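Local coordinates for glutathione S-Transferase (Caenorhabditis elegans, PDB 1YQ1), which probably catalyses the conjugation of glutathione to halide-bearing electrophiles, as a sigma-class glutathione transferase that releases a halide ion, at residues 135-139 against 180-184. Residues are numbered along the deposited sequence; the frame is centred on the assembly and turned at random.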
loop_
_atom_site.group_PDB
_atom_site.type_symbol
_atom_site.label_atom_id
_atom_site.label_comp_id
_atom_site.label_asym_id
_atom_site.label_seq_id
_atom_site.Cartn_x
_atom_site.Cartn_y
_atom_site.Cartn_z
ATOM N N PHE A 135 -11.307 10.336 -8.008
ATOM C CA PHE A 135 -11.926 11.531 -7.462
ATOM C C PHE A 135 -13.340 11.300 -6.927
ATOM O O PHE A 135 -13.723 11.896 -5.914
ATOM C CB PHE A 135 -11.917 12.654 -8.512
ATOM C CG PHE A 135 -10.631 13.448 -8.551
ATOM C CD1 PHE A 135 -9.630 13.242 -7.596
ATOM C CD2 PHE A 135 -10.429 14.423 -9.523
ATOM C CE1 PHE A 135 -8.450 13.997 -7.608
ATOM C CE2 PHE A 135 -9.250 15.186 -9.545
ATOM C CZ PHE A 135 -8.263 14.971 -8.585
ATOM N N ASN A 136 -14.104 10.434 -7.594
ATOM C CA ASN A 136 -15.476 10.131 -7.181
ATOM C C ASN A 136 -15.497 9.454 -5.823
ATOM O O ASN A 136 -16.021 9.996 -4.862
ATOM C CB ASN A 136 -16.164 9.234 -8.210
ATOM C CG ASN A 136 -16.480 9.962 -9.500
ATOM O OD1 ASN A 136 -16.825 9.344 -10.505
ATOM N ND2 ASN A 136 -16.364 11.286 -9.476
ATOM N N ILE A 137 -14.934 8.259 -5.741
ATOM C CA ILE A 137 -14.893 7.557 -4.470
ATOM C C ILE A 137 -14.391 8.562 -3.438
ATOM O O ILE A 137 -14.821 8.568 -2.289
ATOM C CB ILE A 137 -13.967 6.289 -4.565
ATOM C CG1 ILE A 137 -13.709 5.690 -3.181
ATOM C CG2 ILE A 137 -12.682 6.626 -5.269
ATOM C CD1 ILE A 137 -12.766 6.471 -2.305
ATOM N N LEU A 138 -13.502 9.445 -3.870
ATOM C CA LEU A 138 -12.949 10.453 -2.982
ATOM C C LEU A 138 -14.029 11.460 -2.604
ATOM O O LEU A 138 -14.044 11.960 -1.484
ATOM C CB LEU A 138 -11.759 11.149 -3.659
ATOM C CG LEU A 138 -10.540 11.446 -2.781
ATOM C CD1 LEU A 138 -10.102 10.195 -2.052
ATOM C CD2 LEU A 138 -9.418 11.962 -3.642
ATOM N N ASN A 139 -14.931 11.751 -3.535
ATOM C CA ASN A 139 -16.032 12.683 -3.276
ATOM C C ASN A 139 -17.082 12.041 -2.365
ATOM O O ASN A 139 -17.648 12.703 -1.492
ATOM C CB ASN A 139 -16.726 13.098 -4.572
ATOM C CG ASN A 139 -15.826 13.875 -5.496
ATOM O OD1 ASN A 139 -15.202 14.859 -5.096
ATOM N ND2 ASN A 139 -15.765 13.446 -6.754
ATOM N N PHE A 180 -13.562 21.255 -9.301
ATOM C CA PHE A 180 -13.856 20.305 -8.238
ATOM C C PHE A 180 -13.990 21.062 -6.932
ATOM O O PHE A 180 -13.083 21.094 -6.104
ATOM C CB PHE A 180 -12.745 19.263 -8.130
ATOM C CG PHE A 180 -12.690 18.309 -9.289
ATOM C CD1 PHE A 180 -13.694 17.376 -9.482
ATOM C CD2 PHE A 180 -11.632 18.343 -10.185
ATOM C CE1 PHE A 180 -13.648 16.488 -10.548
ATOM C CE2 PHE A 180 -11.576 17.463 -11.253
ATOM C CZ PHE A 180 -12.587 16.531 -11.436
ATOM N N THR A 181 -15.148 21.679 -6.774
ATOM C CA THR A 181 -15.486 22.468 -5.604
ATOM C C THR A 181 -15.327 21.766 -4.253
ATOM O O THR A 181 -15.114 22.426 -3.236
ATOM C CB THR A 181 -16.934 22.978 -5.725
ATOM O OG1 THR A 181 -17.789 21.897 -6.140
ATOM C CG2 THR A 181 -17.013 24.118 -6.747
ATOM N N LYS A 182 -15.433 20.440 -4.237
ATOM C CA LYS A 182 -15.319 19.690 -2.988
ATOM C C LYS A 182 -13.884 19.316 -2.600
ATOM O O LYS A 182 -13.408 19.673 -1.520
ATOM C CB LYS A 182 -16.187 18.433 -3.073
ATOM C CG LYS A 182 -17.677 18.713 -2.946
ATOM C CD LYS A 182 -18.525 17.479 -3.249
ATOM C CE LYS A 182 -18.627 17.235 -4.757
ATOM N NZ LYS A 182 -19.325 15.958 -5.076
ATOM N N LEU A 183 -13.211 18.580 -3.479
ATOM C CA LEU A 183 -11.832 18.172 -3.249
ATOM C C LEU A 183 -10.979 19.401 -2.960
ATOM O O LEU A 183 -10.050 19.349 -2.160
ATOM C CB LEU A 183 -11.292 17.449 -4.483
ATOM C CG LEU A 183 -11.708 15.992 -4.648
ATOM C CD1 LEU A 183 -11.501 15.520 -6.079
ATOM C CD2 LEU A 183 -10.901 15.163 -3.670
ATOM N N ALA A 184 -11.292 20.507 -3.624
ATOM C CA ALA A 184 -10.557 21.739 -3.406
ATOM C C ALA A 184 -10.806 22.174 -1.973
ATOM O O ALA A 184 -9.886 22.570 -1.255
ATOM C CB ALA A 184 -11.038 22.802 -4.357
#
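Asn139, in the later half of helix 121-144, meets Leu183, in the first turn of helix 181-191, with their CA atoms 6.9 Å apart. No hydrogen bond joins the two segments, and the contact rests mainly on Leu183, Asn139 and Phe135, with Phe180 beside them. The rings of Phe135 and Phe180 form a T-shaped pair. The CD2-CE2 edge of Phe135 points at one face of Phe180, the planes lie at 71°, and the ring centroids are 4.9 Å apart. Leu183 uses its two methyls on different partners. Leu183 CD1 sits over a face of the Phe135 ring in a CH-pi contact, 3.5 Å from the centroid and offset toward the rim. Leu183 CD2 meets Leu138 CD2 at 3.5 Å, methyl to methyl. With CG beside its own backbone N (chi1 -64°), Asn139 brings its amide across Leu183, and Asn139 OD1 lies 3.7 Å from Leu183 CG. The chain of Lys182 bends at chi3 and crosses Asn139 at about a right angle, with Lys182 NZ 3.9 Å from Asn139 CB. Cutting Phe135 back to an alanine removes the ring, and the gap would probably leave Phe180 free to turn and Leu183 CD1 without its CH-pi partner. Phe135 also touches Leu166 and Leu169 of helix 157-171, and Leu138 reaches Val92 of helix 83-109. The contact thus ties the start of helix 181-191 to the side of helix 121-144 within the all-helical C-terminal domain characteristic of glutathione transferases.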